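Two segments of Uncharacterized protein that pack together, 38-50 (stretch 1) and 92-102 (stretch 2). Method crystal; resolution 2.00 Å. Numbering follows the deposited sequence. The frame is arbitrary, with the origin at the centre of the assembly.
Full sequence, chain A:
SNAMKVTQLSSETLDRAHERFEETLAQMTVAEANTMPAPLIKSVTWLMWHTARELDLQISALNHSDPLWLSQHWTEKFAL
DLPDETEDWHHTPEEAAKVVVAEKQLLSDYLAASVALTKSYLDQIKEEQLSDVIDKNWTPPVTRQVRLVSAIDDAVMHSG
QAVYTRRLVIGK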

# COMPACT_ATOMS: atom_id res chain seq x y z
N ALA A 38 -14.98 -14.26 -0.26
CA ALA A 38 -15.95 -13.84 -1.29
C ALA A 38 -15.29 -13.95 -2.65
O ALA A 38 -14.07 -13.95 -2.74
CB ALA A 38 -16.44 -12.40 -1.04
N PRO A 39 -16.10 -14.04 -3.72
CA PRO A 39 -15.52 -14.15 -5.07
C PRO A 39 -14.42 -13.15 -5.42
O PRO A 39 -13.47 -13.53 -6.12
CB PRO A 39 -16.75 -13.99 -5.99
CG PRO A 39 -17.87 -14.53 -5.17
CD PRO A 39 -17.57 -14.16 -3.74
N LEU A 40 -14.53 -11.91 -4.92
CA LEU A 40 -13.62 -10.82 -5.28
C LEU A 40 -12.69 -10.42 -4.14
O LEU A 40 -11.95 -9.46 -4.27
CB LEU A 40 -14.42 -9.58 -5.74
CG LEU A 40 -15.48 -9.80 -6.84
CD1 LEU A 40 -16.29 -8.55 -7.16
CD2 LEU A 40 -14.78 -10.33 -8.08
N ILE A 41 -12.76 -11.14 -3.02
CA ILE A 41 -11.91 -10.93 -1.89
C ILE A 41 -10.97 -12.14 -1.79
O ILE A 41 -11.40 -13.26 -1.47
CB ILE A 41 -12.73 -10.78 -0.60
CG1 ILE A 41 -13.77 -9.66 -0.74
CG2 ILE A 41 -11.79 -10.58 0.60
CD1 ILE A 41 -13.17 -8.27 -1.02
N LYS A 42 -9.72 -11.92 -2.13
CA LYS A 42 -8.67 -12.94 -2.10
C LYS A 42 -8.30 -13.38 -0.66
O LYS A 42 -8.39 -12.60 0.30
CB LYS A 42 -7.41 -12.45 -2.85
CG LYS A 42 -7.61 -12.00 -4.33
CD LYS A 42 -7.96 -13.20 -5.25
CE LYS A 42 -7.67 -12.86 -6.72
NZ LYS A 42 -8.72 -11.99 -7.37
N SER A 43 -7.93 -14.64 -0.53
CA SER A 43 -7.37 -15.17 0.72
C SER A 43 -6.05 -14.52 1.03
O SER A 43 -5.38 -14.00 0.12
CB SER A 43 -7.17 -16.69 0.61
OG SER A 43 -6.15 -17.06 -0.30
N VAL A 44 -5.66 -14.56 2.29
CA VAL A 44 -4.31 -14.11 2.69
C VAL A 44 -3.25 -14.96 2.00
O VAL A 44 -2.26 -14.43 1.53
CB VAL A 44 -4.13 -14.06 4.22
CG1 VAL A 44 -2.67 -13.77 4.62
CG2 VAL A 44 -5.05 -13.01 4.82
N THR A 45 -3.49 -16.26 1.86
CA THR A 45 -2.55 -17.12 1.13
C THR A 45 -2.38 -16.62 -0.32
O THR A 45 -1.23 -16.45 -0.79
CB THR A 45 -2.99 -18.57 1.09
OG1 THR A 45 -2.92 -19.13 2.40
CG2 THR A 45 -2.09 -19.40 0.15
N TRP A 46 -3.49 -16.35 -1.01
CA TRP A 46 -3.38 -15.81 -2.40
C TRP A 46 -2.61 -14.48 -2.45
O TRP A 46 -1.76 -14.28 -3.31
CB TRP A 46 -4.75 -15.64 -3.03
CG TRP A 46 -4.72 -15.33 -4.53
CD1 TRP A 46 -4.92 -16.23 -5.54
CD2 TRP A 46 -4.46 -14.07 -5.17
NE1 TRP A 46 -4.82 -15.62 -6.75
CE2 TRP A 46 -4.53 -14.29 -6.57
CE3 TRP A 46 -4.20 -12.77 -4.70
CZ2 TRP A 46 -4.34 -13.26 -7.51
CZ3 TRP A 46 -3.99 -11.74 -5.65
CH2 TRP A 46 -4.05 -12.00 -7.03
N LEU A 47 -2.94 -13.57 -1.53
CA LEU A 47 -2.31 -12.24 -1.49
C LEU A 47 -0.81 -12.30 -1.26
O LEU A 47 -0.04 -11.59 -1.91
CB LEU A 47 -2.97 -11.37 -0.40
CG LEU A 47 -4.40 -10.95 -0.78
CD1 LEU A 47 -5.19 -10.46 0.42
CD2 LEU A 47 -4.34 -9.85 -1.91
N MSE A 48 -0.38 -13.14 -0.32
CA MSE A 48 1.06 -13.29 -0.04
C MSE A 48 1.79 -14.02 -1.15
O MSE A 48 2.85 -13.61 -1.52
CB MSE A 48 1.28 -14.07 1.25
CG MSE A 48 1.25 -13.24 2.41
SE MSE A 48 1.78 -14.10 4.07
CE MSE A 48 3.69 -13.95 4.15
N TRP A 49 1.22 -15.09 -1.68
CA TRP A 49 1.81 -15.77 -2.83
C TRP A 49 1.90 -14.82 -4.02
O TRP A 49 2.95 -14.71 -4.68
CB TRP A 49 0.94 -16.97 -3.21
CG TRP A 49 1.26 -17.51 -4.55
CD1 TRP A 49 2.29 -18.35 -4.86
CD2 TRP A 49 0.58 -17.24 -5.79
NE1 TRP A 49 2.28 -18.62 -6.18
CE2 TRP A 49 1.24 -17.95 -6.78
CE3 TRP A 49 -0.53 -16.45 -6.14
CZ2 TRP A 49 0.83 -17.94 -8.12
CZ3 TRP A 49 -0.93 -16.43 -7.43
CH2 TRP A 49 -0.25 -17.16 -8.42
N HIS A 50 0.81 -14.08 -4.28
CA HIS A 50 0.79 -13.17 -5.41
C HIS A 50 1.82 -12.06 -5.29
O HIS A 50 2.46 -11.73 -6.26
CB HIS A 50 -0.57 -12.53 -5.64
CG HIS A 50 -0.51 -11.32 -6.52
ND1 HIS A 50 -0.50 -11.40 -7.90
CD2 HIS A 50 -0.41 -10.00 -6.23
CE1 HIS A 50 -0.42 -10.19 -8.41
NE2 HIS A 50 -0.36 -9.31 -7.42
N THR A 92 -9.24 -16.16 -12.53
CA THR A 92 -10.66 -16.27 -12.20
C THR A 92 -10.81 -16.59 -10.70
O THR A 92 -9.85 -17.04 -10.05
CB THR A 92 -11.33 -17.34 -13.09
OG1 THR A 92 -10.74 -18.62 -12.82
CG2 THR A 92 -11.12 -17.00 -14.56
N PRO A 93 -12.00 -16.30 -10.12
CA PRO A 93 -12.24 -16.64 -8.73
C PRO A 93 -11.98 -18.11 -8.42
O PRO A 93 -11.47 -18.44 -7.37
CB PRO A 93 -13.73 -16.32 -8.53
CG PRO A 93 -14.03 -15.29 -9.54
CD PRO A 93 -13.16 -15.61 -10.73
N GLU A 94 -12.34 -18.98 -9.35
CA GLU A 94 -12.18 -20.40 -9.15
C GLU A 94 -10.72 -20.83 -9.23
O GLU A 94 -10.30 -21.72 -8.49
CB GLU A 94 -13.06 -21.14 -10.16
CG GLU A 94 -14.58 -20.85 -9.94
CD GLU A 94 -15.19 -19.67 -10.76
OE1 GLU A 94 -14.45 -18.76 -11.25
OE2 GLU A 94 -16.45 -19.68 -10.91
N GLU A 95 -9.93 -20.16 -10.07
CA GLU A 95 -8.48 -20.36 -10.10
C GLU A 95 -7.80 -19.83 -8.84
O GLU A 95 -6.88 -20.48 -8.31
CB GLU A 95 -7.86 -19.71 -11.34
CG GLU A 95 -8.13 -20.48 -12.64
CD GLU A 95 -7.63 -19.76 -13.89
OE1 GLU A 95 -7.56 -18.52 -13.90
OE2 GLU A 95 -7.37 -20.45 -14.90
N ALA A 96 -8.24 -18.66 -8.36
CA ALA A 96 -7.69 -18.05 -7.14
C ALA A 96 -7.90 -18.94 -5.90
O ALA A 96 -7.05 -18.99 -5.05
CB ALA A 96 -8.29 -16.62 -6.91
N ALA A 97 -9.04 -19.62 -5.81
CA ALA A 97 -9.31 -20.55 -4.70
C ALA A 97 -8.35 -21.74 -4.67
O ALA A 97 -8.28 -22.42 -3.67
CB ALA A 97 -10.75 -21.06 -4.78
N LYS A 98 -7.65 -21.99 -5.78
CA LYS A 98 -6.70 -23.07 -5.85
C LYS A 98 -5.32 -22.67 -5.33
O LYS A 98 -4.44 -23.52 -5.23
CB LYS A 98 -6.57 -23.58 -7.29
CG LYS A 98 -7.82 -24.29 -7.78
CD LYS A 98 -7.55 -25.00 -9.10
CE LYS A 98 -8.75 -25.03 -10.04
NZ LYS A 98 -9.26 -26.38 -10.26
N VAL A 99 -5.13 -21.39 -5.02
CA VAL A 99 -3.87 -20.99 -4.42
C VAL A 99 -4.02 -21.19 -2.91
O VAL A 99 -4.56 -20.35 -2.20
CB VAL A 99 -3.46 -19.57 -4.78
CG1 VAL A 99 -2.13 -19.23 -4.08
CG2 VAL A 99 -3.34 -19.41 -6.34
N VAL A 100 -3.61 -22.37 -2.46
CA VAL A 100 -3.67 -22.77 -1.06
C VAL A 100 -2.36 -23.47 -0.72
O VAL A 100 -1.70 -24.00 -1.61
CB VAL A 100 -4.89 -23.72 -0.77
CG1 VAL A 100 -6.19 -22.97 -1.00
CG2 VAL A 100 -4.83 -25.02 -1.62
N VAL A 101 -1.97 -23.43 0.55
CA VAL A 101 -0.72 -24.05 1.00
C VAL A 101 -0.98 -25.03 2.15
O VAL A 101 -1.96 -24.90 2.91
CB VAL A 101 0.32 -23.01 1.47
CG1 VAL A 101 0.86 -22.18 0.30
CG2 VAL A 101 -0.27 -22.10 2.56
N ALA A 102 -0.07 -26.00 2.29
CA ALA A 102 -0.14 -26.98 3.37
C ALA A 102 0.32 -26.40 4.72
O ALA A 102 -0.20 -26.79 5.77
CB ALA A 102 0.68 -28.23 3.00
O HOH W 1 -6.86 -18.96 -2.14
O HOH W 2 -8.10 -16.45 -3.18

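The contact between these two stretches is small, burying 431 Å² in total, and it is held by apolar packing and by water, with no direct hydrogen bond from one stretch to the other. Its first rule is that one branched residue, placed at the end of a turn, can serve several partners. V99 gives up more surface to the other stretch than any other residue. The type I turn from A96 to V99 brings its side chain round to point toward the helix that begins at V44, where T45, W46 and W49 meet it.

The two tryptophans receive V99 in different ways. Over W49, V99 CG2 lies 4.2 Å from the centroid of the six-membered ring and 20° off the ring normal, a CH-pi contact on the ring face, while V99 CG1 sits 3.8 Å from W49 CD2. W46 meets the same valine obliquely, with W46 CD1 3.6 Å from V99 CG2. Both indoles have chi1 in the t well, and their positions three residues apart, nearly one helical turn, let both reach the same methyl group.

A96 shows the complementary rule: where an indole comes close to the backbone, a small residue fits. Its CB points toward stretch 1 and lies 3.6 Å from W46 NE1 and 3.7 Å from W46 CD1, and its carbonyl is near as well, with A96 O 3.5 Å from W46 CD1. That ring nitrogen is not left unsatisfied, since it is hydrogen-bonded just outside the stretches. From another direction the aliphatic part of K42 covers the same methyl, K42 CD to A96 CB being 3.8 Å; a long lysine can thus lend carbon to the contact while its amine extends further.

T45 suits a buried place bordered by both backbone and side chains. Its methyl CG2 packs 3.5 Å from V99 O and 3.9 Å from V100 CA, and its OG1, hydrogen-bonded elsewhere in the structure, lies 4.0 Å from V101 CG2. V99 and V101 both point toward stretch 1 while V100 between them points away, the alternation expected of an extended segment. At the other end of the contact P39 and P93 meet near the surface, P39 O lying 3.7 Å from P93 CB.

The polar link runs through S43. As N-cap of its helix, its OG accepts from W46 N at 2.8 Å, and the same OG is 2.7 Å from water 1. That water donates to A96 O at 2.9 Å and to V99 O at 2.7 Å, though more acceptors lie in its reach than it has protons. S43 OG stands 4.1 Å from V99 O, too far for a direct hydrogen bond, and water 1 spans the gap. Water 2 adds a second bridge, accepting from S43 N at 3.2 Å and donating weakly to A96 O at 3.3 Å. The lesson is economical: a capping serine orders its own helix and, through water, answers the carbonyls of a neighbouring turn.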